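Local coordinates for protein macromomycin (Streptomyces macromomyceticus, PDB 2MCM) that binds non-covalently, as the apoprotein of the antibiotic auromomycin, the cytotoxic chromophore that intercalates weakly into DNA and breaks its strands, at residues A9-S21 with I62-A74; T85-L97 with S101-A112. All coordinates share one frame; numbering follows the deposited sequence. Where two conformers were deposited one is given.

Interaction 1: residues A9-S21 with I62-A74; sequences ATGLSNGQTVTVS and ITAQLKVHSSFQA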
loop_
_atom_site.group_PDB
_atom_site.type_symbol
_atom_site.label_atom_id
_atom_site.label_comp_id
_atom_site.label_asym_id
_atom_site.label_seq_id
_atom_site.Cartn_x
_atom_site.Cartn_y
_atom_site.Cartn_z
ATOM N N ALA A 9 4.554 9.221 7.669
ATOM C CA ALA A 9 5.096 8.608 6.420
ATOM C C ALA A 9 6.606 8.605 6.379
ATOM O O ALA A 9 7.179 8.006 5.439
ATOM C CB ALA A 9 4.593 9.434 5.208
ATOM N N THR A 10 7.358 9.180 7.306
ATOM C CA THR A 10 8.830 9.225 7.292
ATOM C C THR A 10 9.417 8.843 8.672
ATOM O O THR A 10 8.664 9.020 9.636
ATOM C CB THR A 10 9.338 10.712 6.987
ATOM O OG1 THR A 10 8.689 11.572 7.987
ATOM C CG2 THR A 10 8.932 11.159 5.575
ATOM N N GLY A 11 10.650 8.408 8.645
ATOM C CA GLY A 11 11.365 7.987 9.867
ATOM C C GLY A 11 10.617 6.799 10.495
ATOM O O GLY A 11 10.588 6.712 11.759
ATOM N N LEU A 12 9.993 5.961 9.691
ATOM C CA LEU A 12 9.206 4.850 10.301
ATOM C C LEU A 12 10.148 3.783 10.801
ATOM O O LEU A 12 11.273 3.551 10.424
ATOM C CB LEU A 12 8.353 4.281 9.088
ATOM C CG LEU A 12 7.356 5.262 8.523
ATOM C CD1 LEU A 12 6.582 4.606 7.388
ATOM C CD2 LEU A 12 6.315 5.793 9.555
ATOM N N SER A 13 9.486 3.013 11.765
ATOM C CA SER A 13 10.189 1.853 12.328
ATOM C C SER A 13 9.656 0.586 11.653
ATOM O O SER A 13 8.499 0.603 11.178
ATOM C CB SER A 13 9.710 1.673 13.810
ATOM O OG SER A 13 10.071 2.815 14.557
ATOM N N ASN A 14 10.381 -0.481 11.711
ATOM C CA ASN A 14 9.967 -1.795 11.236
ATOM C C ASN A 14 8.812 -2.247 12.157
ATOM O O ASN A 14 8.993 -2.175 13.417
ATOM C CB ASN A 14 11.157 -2.771 11.334
ATOM C CG ASN A 14 10.733 -4.110 10.811
ATOM O OD1 ASN A 14 10.181 -4.275 9.709
ATOM N ND2 ASN A 14 11.028 -5.177 11.571
ATOM N N GLY A 15 7.665 -2.604 11.639
ATOM C CA GLY A 15 6.561 -3.085 12.466
ATOM C C GLY A 15 5.678 -2.024 12.990
ATOM O O GLY A 15 4.837 -2.146 13.928
ATOM N N GLN A 16 5.811 -0.791 12.471
ATOM C CA GLN A 16 5.027 0.364 12.849
ATOM C C GLN A 16 3.656 0.406 12.197
ATOM O O GLN A 16 3.556 0.026 10.951
ATOM C CB GLN A 16 5.731 1.717 12.471
ATOM C CG GLN A 16 5.012 2.922 13.068
ATOM C CD GLN A 16 5.954 4.144 13.120
ATOM O OE1 GLN A 16 7.087 4.006 12.710
ATOM N NE2 GLN A 16 5.507 5.246 13.680
ATOM N N THR A 17 2.632 0.797 12.854
ATOM C CA THR A 17 1.296 0.888 12.272
ATOM C C THR A 17 1.143 2.292 11.705
ATOM O O THR A 17 1.383 3.242 12.466
ATOM C CB THR A 17 0.139 0.701 13.353
ATOM O OG1 THR A 17 0.313 -0.653 13.804
ATOM C CG2 THR A 17 -1.257 0.840 12.688
ATOM N N VAL A 18 0.717 2.408 10.438
ATOM C CA VAL A 18 0.479 3.806 9.921
ATOM C C VAL A 18 -1.005 3.902 9.581
ATOM O O VAL A 18 -1.678 2.823 9.510
ATOM C CB VAL A 18 1.359 4.072 8.702
ATOM C CG1 VAL A 18 2.856 4.000 8.972
ATOM C CG2 VAL A 18 1.008 3.202 7.510
ATOM N N THR A 19 -1.547 5.081 9.395
ATOM C CA THR A 19 -2.955 5.188 9.034
ATOM C C THR A 19 -3.013 5.654 7.537
ATOM O O THR A 19 -2.310 6.654 7.292
ATOM C CB THR A 19 -3.679 6.248 9.929
ATOM O OG1 THR A 19 -3.574 5.732 11.313
ATOM C CG2 THR A 19 -5.131 6.520 9.490
ATOM N N VAL A 20 -3.739 4.940 6.777
ATOM C CA VAL A 20 -3.904 5.339 5.326
ATOM C C VAL A 20 -5.262 5.991 5.226
ATOM O O VAL A 20 -6.273 5.315 5.517
ATOM C CB VAL A 20 -3.808 4.109 4.442
ATOM C CG1 VAL A 20 -4.018 4.495 2.943
ATOM C CG2 VAL A 20 -2.509 3.359 4.591
ATOM N N SER A 21 -5.386 7.234 4.849
ATOM C CA SER A 21 -6.647 7.965 4.702
ATOM C C SER A 21 -6.801 8.353 3.206
ATOM O O SER A 21 -5.891 9.020 2.687
ATOM C CB SER A 21 -6.762 9.283 5.443
ATOM O OG SER A 21 -6.464 9.029 6.807
ATOM N N ILE A 62 -11.979 5.987 2.796
ATOM C CA ILE A 62 -11.455 4.817 3.480
ATOM C C ILE A 62 -10.424 5.351 4.493
ATOM O O ILE A 62 -9.593 6.226 4.166
ATOM C CB ILE A 62 -10.723 3.791 2.560
ATOM C CG1 ILE A 62 -11.797 2.965 1.810
ATOM C CG2 ILE A 62 -9.744 2.928 3.427
ATOM C CD1 ILE A 62 -11.146 1.985 0.804
ATOM N N THR A 63 -10.496 4.781 5.716
ATOM C CA THR A 63 -9.438 5.135 6.713
ATOM C C THR A 63 -9.013 3.736 7.224
ATOM O O THR A 63 -9.952 3.072 7.744
ATOM C CB THR A 63 -9.867 6.020 7.907
ATOM O OG1 THR A 63 -10.292 7.277 7.355
ATOM C CG2 THR A 63 -8.626 6.287 8.827
ATOM N N ALA A 64 -7.780 3.370 7.030
ATOM C CA ALA A 64 -7.327 2.052 7.453
ATOM C C ALA A 64 -5.954 2.073 8.086
ATOM O O ALA A 64 -5.077 2.859 7.745
ATOM C CB ALA A 64 -7.228 1.143 6.194
ATOM N N GLN A 65 -5.767 1.115 8.987
ATOM C CA GLN A 65 -4.465 0.910 9.638
ATOM C C GLN A 65 -3.703 -0.096 8.819
ATOM O O GLN A 65 -4.305 -1.144 8.427
ATOM C CB GLN A 65 -4.635 0.414 11.109
ATOM C CG GLN A 65 -5.227 1.525 11.964
ATOM C CD GLN A 65 -5.067 1.174 13.451
ATOM O OE1 GLN A 65 -4.593 0.117 13.895
ATOM N NE2 GLN A 65 -5.530 2.144 14.221
ATOM N N LEU A 66 -2.435 0.082 8.639
ATOM C CA LEU A 66 -1.567 -0.795 7.911
ATOM C C LEU A 66 -0.246 -0.972 8.671
ATOM O O LEU A 66 0.336 0.059 9.009
ATOM C CB LEU A 66 -1.312 -0.189 6.463
ATOM C CG LEU A 66 -0.336 -0.971 5.624
ATOM C CD1 LEU A 66 -0.848 -2.315 5.187
ATOM C CD2 LEU A 66 0.066 -0.152 4.366
ATOM N N LYS A 67 0.159 -2.222 8.894
ATOM C CA LYS A 67 1.467 -2.402 9.570
ATOM C C LYS A 67 2.551 -2.428 8.509
ATOM O O LYS A 67 2.433 -3.292 7.563
ATOM C CB LYS A 67 1.397 -3.710 10.390
ATOM C CG LYS A 67 2.570 -3.694 11.403
ATOM C CD LYS A 67 2.511 -4.920 12.341
ATOM C CE LYS A 67 1.231 -4.938 13.160
ATOM N NZ LYS A 67 1.294 -6.042 14.233
ATOM N N VAL A 68 3.584 -1.628 8.594
ATOM C CA VAL A 68 4.646 -1.620 7.566
ATOM C C VAL A 68 5.935 -2.193 8.099
ATOM O O VAL A 68 6.188 -2.208 9.328
ATOM C CB VAL A 68 4.917 -0.189 6.992
ATOM C CG1 VAL A 68 3.658 0.283 6.252
ATOM C CG2 VAL A 68 5.381 0.763 8.083
ATOM N N HIS A 69 6.754 -2.678 7.206
ATOM C CA HIS A 69 8.030 -3.315 7.563
ATOM C C HIS A 69 9.144 -2.808 6.649
ATOM O O HIS A 69 8.938 -2.458 5.490
ATOM C CB HIS A 69 7.924 -4.857 7.441
ATOM C CG HIS A 69 6.863 -5.441 8.366
ATOM N ND1 HIS A 69 5.578 -5.648 8.101
ATOM C CD2 HIS A 69 7.049 -5.801 9.676
ATOM C CE1 HIS A 69 4.955 -6.143 9.186
ATOM N NE2 HIS A 69 5.858 -6.245 10.153
ATOM N N SER A 70 10.322 -2.703 7.271
ATOM C CA SER A 70 11.446 -2.115 6.476
ATOM C C SER A 70 11.932 -3.034 5.406
ATOM O O SER A 70 12.586 -2.527 4.464
ATOM C CB SER A 70 12.577 -1.582 7.371
ATOM O OG SER A 70 13.013 -2.670 8.170
ATOM N N SER A 71 11.686 -4.320 5.521
ATOM C CA SER A 71 12.017 -5.302 4.468
ATOM C C SER A 71 10.794 -6.216 4.419
ATOM O O SER A 71 10.186 -6.491 5.513
ATOM C CB SER A 71 13.271 -6.111 4.690
ATOM O OG SER A 71 14.434 -5.286 4.644
ATOM N N PHE A 72 10.435 -6.708 3.270
ATOM C CA PHE A 72 9.263 -7.633 3.188
ATOM C C PHE A 72 9.469 -8.552 2.009
ATOM O O PHE A 72 10.316 -8.297 1.151
ATOM C CB PHE A 72 8.019 -6.788 3.045
ATOM C CG PHE A 72 7.816 -5.964 1.814
ATOM C CD1 PHE A 72 7.227 -6.557 0.677
ATOM C CD2 PHE A 72 8.186 -4.616 1.749
ATOM C CE1 PHE A 72 6.963 -5.803 -0.469
ATOM C CE2 PHE A 72 7.951 -3.866 0.585
ATOM C CZ PHE A 72 7.395 -4.476 -0.511
ATOM N N GLN A 73 8.716 -9.653 1.971
ATOM C CA GLN A 73 8.726 -10.595 0.857
ATOM C C GLN A 73 7.595 -10.094 -0.063
ATOM O O GLN A 73 6.431 -9.974 0.330
ATOM C CB GLN A 73 8.363 -12.036 1.273
ATOM C CG GLN A 73 9.437 -12.677 2.150
ATOM C CD GLN A 73 10.798 -12.500 1.527
ATOM O OE1 GLN A 73 10.942 -12.899 0.310
ATOM N NE2 GLN A 73 11.786 -11.895 2.190
ATOM N N ALA A 74 8.024 -9.746 -1.271
ATOM C CA ALA A 74 7.025 -9.202 -2.217
ATOM C C ALA A 74 6.392 -10.323 -3.046
ATOM O O ALA A 74 7.110 -11.295 -3.346
ATOM C CB ALA A 74 7.751 -8.224 -3.138
HETATM O O HOH W 1 -1.829 -0.580 15.831
#

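Interaction 2: residues T85-L97 with S101-A112; sequences TVNCKVVSCSAGL and SGEGAAQAITFA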
loop_
_atom_site.group_PDB
_atom_site.type_symbol
_atom_site.label_atom_id
_atom_site.label_comp_id
_atom_site.label_asym_id
_atom_site.label_seq_id
_atom_site.Cartn_x
_atom_site.Cartn_y
_atom_site.Cartn_z
ATOM N N THR A 85 12.877 -10.739 -1.626
ATOM C CA THR A 85 12.931 -9.729 -0.611
ATOM C C THR A 85 13.066 -8.331 -1.163
ATOM O O THR A 85 13.881 -8.166 -2.108
ATOM C CB THR A 85 14.226 -9.985 0.306
ATOM O OG1 THR A 85 14.074 -11.361 0.743
ATOM C CG2 THR A 85 14.303 -8.984 1.458
ATOM N N VAL A 86 12.395 -7.397 -0.575
ATOM C CA VAL A 86 12.464 -5.980 -0.887
ATOM C C VAL A 86 12.953 -5.270 0.398
ATOM O O VAL A 86 12.339 -5.423 1.449
ATOM C CB VAL A 86 11.087 -5.412 -1.297
ATOM C CG1 VAL A 86 11.194 -3.901 -1.494
ATOM C CG2 VAL A 86 10.591 -5.988 -2.628
ATOM N N ASN A 87 13.995 -4.457 0.299
ATOM C CA ASN A 87 14.511 -3.720 1.470
ATOM C C ASN A 87 14.168 -2.256 1.226
ATOM O O ASN A 87 14.740 -1.681 0.235
ATOM C CB ASN A 87 16.001 -3.979 1.569
ATOM C CG ASN A 87 16.612 -3.196 2.712
ATOM O OD1 ASN A 87 16.132 -2.200 3.252
ATOM N ND2 ASN A 87 17.819 -3.750 2.975
ATOM N N CYS A 88 13.301 -1.674 1.982
ATOM C CA CYS A 88 12.822 -0.307 1.817
ATOM C C CYS A 88 13.819 0.741 2.293
ATOM O O CYS A 88 13.431 1.923 2.168
ATOM C CB CYS A 88 11.437 -0.105 2.424
ATOM S SG CYS A 88 10.152 -1.245 1.743
ATOM N N LYS A 89 14.969 0.346 2.745
ATOM C CA LYS A 89 15.981 1.320 3.133
ATOM C C LYS A 89 16.892 1.431 1.918
ATOM O O LYS A 89 17.766 2.330 1.950
ATOM C CB LYS A 89 16.744 0.896 4.399
ATOM C CG LYS A 89 15.865 1.170 5.634
ATOM C CD LYS A 89 16.455 0.782 6.958
ATOM C CE LYS A 89 17.417 1.759 7.581
ATOM N NZ LYS A 89 17.119 3.181 7.252
ATOM N N VAL A 90 16.746 0.611 0.907
ATOM C CA VAL A 90 17.581 0.630 -0.316
ATOM C C VAL A 90 16.764 1.093 -1.514
ATOM O O VAL A 90 17.331 1.807 -2.390
ATOM C CB VAL A 90 18.201 -0.784 -0.545
ATOM C CG1 VAL A 90 18.900 -0.947 -1.883
ATOM C CG2 VAL A 90 19.078 -1.157 0.624
ATOM N N VAL A 91 15.545 0.624 -1.656
ATOM C CA VAL A 91 14.656 1.002 -2.764
ATOM C C VAL A 91 13.501 1.780 -2.142
ATOM O O VAL A 91 13.200 1.747 -0.951
ATOM C CB VAL A 91 14.132 -0.144 -3.604
ATOM C CG1 VAL A 91 15.308 -0.862 -4.273
ATOM C CG2 VAL A 91 13.080 -1.017 -2.992
ATOM N N SER A 92 12.808 2.527 -2.994
ATOM C CA SER A 92 11.656 3.314 -2.545
ATOM C C SER A 92 10.394 2.436 -2.412
ATOM O O SER A 92 10.024 1.752 -3.369
ATOM C CB SER A 92 11.256 4.476 -3.519
ATOM O OG SER A 92 12.365 5.381 -3.551
ATOM N N CYS A 93 9.748 2.494 -1.254
ATOM C CA CYS A 93 8.493 1.736 -1.072
ATOM C C CYS A 93 7.349 2.688 -0.834
ATOM O O CYS A 93 7.642 3.916 -0.532
ATOM C CB CYS A 93 8.631 0.862 0.222
ATOM S SG CYS A 93 9.857 -0.432 -0.109
ATOM N N SER A 94 6.126 2.282 -0.969
ATOM C CA SER A 94 4.993 3.133 -0.715
ATOM C C SER A 94 3.916 2.392 0.079
ATOM O O SER A 94 3.986 1.153 0.240
ATOM C CB SER A 94 4.308 3.537 -2.078
ATOM O OG SER A 94 3.858 2.381 -2.734
ATOM N N ALA A 95 2.973 3.108 0.582
ATOM C CA ALA A 95 1.738 2.598 1.194
ATOM C C ALA A 95 0.616 3.276 0.365
ATOM O O ALA A 95 0.714 4.463 0.021
ATOM C CB ALA A 95 1.613 2.947 2.671
ATOM N N GLY A 96 -0.428 2.489 0.033
ATOM C CA GLY A 96 -1.477 3.156 -0.759
ATOM C C GLY A 96 -2.584 2.155 -0.969
ATOM O O GLY A 96 -2.616 1.122 -0.247
ATOM N N LEU A 97 -3.504 2.419 -1.861
ATOM C CA LEU A 97 -4.630 1.551 -2.144
ATOM C C LEU A 97 -5.044 1.593 -3.610
ATOM O O LEU A 97 -4.777 2.615 -4.240
ATOM C CB LEU A 97 -5.734 1.931 -1.159
ATOM C CG LEU A 97 -6.540 3.187 -1.374
ATOM C CD1 LEU A 97 -7.685 3.313 -0.390
ATOM C CD2 LEU A 97 -5.696 4.449 -1.410
ATOM N N SER A 101 -9.285 -2.214 -10.978
ATOM C CA SER A 101 -9.069 -1.489 -12.266
ATOM C C SER A 101 -7.904 -0.580 -12.182
ATOM O O SER A 101 -7.603 0.207 -13.131
ATOM C CB SER A 101 -10.332 -0.715 -12.600
ATOM O OG SER A 101 -10.358 0.447 -11.759
ATOM N N GLY A 102 -7.169 -0.546 -11.069
ATOM C CA GLY A 102 -6.002 0.317 -10.977
ATOM C C GLY A 102 -6.366 1.707 -10.536
ATOM O O GLY A 102 -5.438 2.566 -10.408
ATOM N N GLU A 103 -7.570 1.990 -10.172
ATOM C CA GLU A 103 -7.965 3.290 -9.632
ATOM C C GLU A 103 -7.444 3.384 -8.177
ATOM O O GLU A 103 -7.720 2.465 -7.344
ATOM C CB GLU A 103 -9.496 3.346 -9.558
ATOM C CG GLU A 103 -9.980 4.703 -9.135
ATOM C CD GLU A 103 -11.274 4.983 -8.516
ATOM O OE1 GLU A 103 -12.031 4.219 -7.996
ATOM O OE2 GLU A 103 -11.536 6.221 -8.687
ATOM N N GLY A 104 -6.759 4.420 -7.765
ATOM C CA GLY A 104 -6.254 4.520 -6.370
ATOM C C GLY A 104 -5.143 5.540 -6.296
ATOM O O GLY A 104 -5.010 6.427 -7.160
ATOM N N ALA A 105 -4.350 5.431 -5.225
ATOM C CA ALA A 105 -3.241 6.396 -5.057
ATOM C C ALA A 105 -2.246 5.798 -4.066
ATOM O O ALA A 105 -2.635 4.824 -3.336
ATOM C CB ALA A 105 -3.861 7.650 -4.441
ATOM N N ALA A 106 -1.067 6.312 -3.983
ATOM C CA ALA A 106 -0.045 5.809 -3.085
ATOM C C ALA A 106 0.845 6.966 -2.658
ATOM O O ALA A 106 0.938 8.037 -3.293
ATOM C CB ALA A 106 0.793 4.676 -3.690
ATOM N N GLN A 107 1.503 6.803 -1.505
ATOM C CA GLN A 107 2.432 7.796 -0.987
ATOM C C GLN A 107 3.766 7.176 -0.666
ATOM O O GLN A 107 3.764 6.088 0.062
ATOM C CB GLN A 107 1.857 8.516 0.217
ATOM C CG GLN A 107 2.846 9.487 0.866
ATOM C CD GLN A 107 2.184 10.305 1.936
ATOM O OE1 GLN A 107 0.994 10.410 2.177
ATOM N NE2 GLN A 107 3.004 11.080 2.648
ATOM N N ALA A 108 4.906 7.604 -1.096
ATOM C CA ALA A 108 6.235 7.039 -0.800
ATOM C C ALA A 108 6.470 7.243 0.747
ATOM O O ALA A 108 6.030 8.231 1.315
ATOM C CB ALA A 108 7.228 7.903 -1.613
ATOM N N ILE A 109 7.083 6.166 1.294
ATOM C CA ILE A 109 7.333 6.278 2.780
ATOM C C ILE A 109 8.822 6.013 2.942
ATOM O O ILE A 109 9.511 5.428 2.093
ATOM C CB ILE A 109 6.446 5.216 3.520
ATOM C CG1 ILE A 109 6.842 3.839 2.964
ATOM C CG2 ILE A 109 4.965 5.579 3.463
ATOM C CD1 ILE A 109 6.107 2.678 3.792
ATOM N N THR A 110 9.346 6.426 4.126
ATOM C CA THR A 110 10.752 6.181 4.387
ATOM C C THR A 110 10.899 5.655 5.845
ATOM O O THR A 110 10.106 6.028 6.684
ATOM C CB THR A 110 11.645 7.455 4.260
ATOM O OG1 THR A 110 11.300 8.360 5.317
ATOM C CG2 THR A 110 11.444 8.190 2.894
ATOM N N PHE A 111 11.931 4.877 5.996
ATOM C CA PHE A 111 12.228 4.274 7.325
ATOM C C PHE A 111 13.501 4.892 7.889
ATOM O O PHE A 111 14.475 5.171 7.182
ATOM C CB PHE A 111 12.486 2.768 7.111
ATOM C CG PHE A 111 11.197 2.056 6.739
ATOM C CD1 PHE A 111 10.803 1.978 5.420
ATOM C CD2 PHE A 111 10.374 1.536 7.708
ATOM C CE1 PHE A 111 9.580 1.354 5.093
ATOM C CE2 PHE A 111 9.161 0.880 7.419
ATOM C CZ PHE A 111 8.783 0.772 6.089
ATOM N N ALA A 112 13.429 4.953 9.202
ATOM C CA ALA A 112 14.598 5.487 9.979
ATOM C C ALA A 112 15.775 4.552 9.888
ATOM O O ALA A 112 16.885 5.195 9.897
ATOM C CB ALA A 112 14.084 5.694 11.400
ATOM O OXT ALA A 112 15.661 3.319 9.807
HETATM O O HOH W 2 13.561 4.218 3.531
HETATM O O HOH W 3 10.980 3.241 1.313
#

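Interaction 1: residues A9-S21 with I62-A74
With chi1 at -178°, Asn14 swings its amide away from its own backbone N and brings OD1 to the chain at His69 and Ser70. There OD1 accepts a hydrogen bond from Ser70 N at 2.9 Å, the donor tilted 20° out of the carbonyl plane, and it also lies at the edge of the His69 ring. With OG1 beside the backbone N (chi1 -65°), the Thr17 methyl is left anti to that N, which brings CG2 against the Gln65 side chain at a slant, 3.6 Å from OE1. A water bonded to Thr17 OG1 donates a weak bond to Gln65 OE1. On the same face the methyls of Thr19 and Thr63 meet, CG2 to CG2 at 3.6 Å.

The opposite face, with Val18, Val20, Leu66 and Val68, is mainly apolar. Val18 CG2 sits 4.1 Å from Val68 CG1, the two side chains crossing at about a right angle, while Val68 sends its other methyl to Leu12 CD1. Val20 CG2 reaches Leu66 CB at 4.2 Å, and strand 3-7 adds Val6 and Val4 against Val18 and Val20.

Paired backbone bonds join Val18 to Leu66 and Val20 to Ala64, the straightest being Val20 N to Ala64 O at 2.7 Å. Near the turn, Gly15 N donates to Val68 O while Val68 N donates to Gln16 O. The extended Gln16 side chain carries OE1 to Ser13 N, at 2.8 Å, linking the two ends of the type II turn Ser13-Gln16. Gly15 and Gln16 both face Val68: a G1 beta bulge at the end of an antiparallel pair in the three-stranded sheet of the neocarzinostatin fold.

Interaction 2: residues T85-L97 with S101-A112
Cys88 and Phe111 meet where CB of the cysteine lies 3.6 Å from CE1 of the ring, an oblique approach, and Cys88 SG, disulfide-bonded to Cys93, makes an oblique sulfur-aromatic contact with the same ring. Two waters bind the polar backbone around this apolar spot. One donates to Cys88 O at 2.7 Å and accepts from Phe111 N; the other donates to both Cys88 O and Ile109 O while accepting from Cys93 N. Cys88 O therefore takes two water hydrogens, and three further backbone groups where the strands part are satisfied through solvent.

At the next residue, the Lys89 side chain bends at its outer torsions to set NZ 2.9 Å from Ala112 OXT, a salt bridge to the chain's terminal carboxylate whose hydrogen-bond geometry is weak. A second weak bond goes to Phe111 O. The backbone N of Lys89 is held by Asn87 OD1 at 2.8 Å, which makes an Asx turn, and Asn87 O accepts from both Val90 N and Val91 N.

Between the strands the bonds are direct. Ile109 N donates to Cys93 O; Ala95 and Gln107 exchange a pair, as do Leu97 and Ala105, with Leu97 N to Ala105 O at 3.0 Å. Gly96 lets the backbones come close, its CA 3.8 Å from Ala106 CA. Gln107 points its amide away to give OE1 to Val6 N, and Glu103 OE1 accepts from Tyr31 OH. Ser94 OG bonds a diol probably carried over from crystallisation. This is the antiparallel beta hairpin of strands 93-98 and 104-109, with a disulfide-closed loop leading into it, in the neocarzinostatin fold.

How the interactions relate
Interactions 1 and 2 lie with their centres about 9 Å apart and touch at several points. Ser70 O is 2.7 Å from Cys88 N, a probable hydrogen bond that joins the residue just before strand 71-76 to the one just after strand 81-87, neighbours in one sheet. Farther along the same two strands, Gln73 NE2 is 2.8 Å from Thr85 OG1. The Phe111 ring is shared: CZ packs 3.3 Å from His69 O, and the side chain also touches Leu12. Strand 3-7, paired with 16-23, also packs on the hairpin through Val4 and Val6, which meet side chains of both contacts. Diols, probably from the crystallisation liquor, lie by Lys67, Ser94 and Gly96; such molecules often mark pockets, but this apoprotein has no chromophore bound to confirm one.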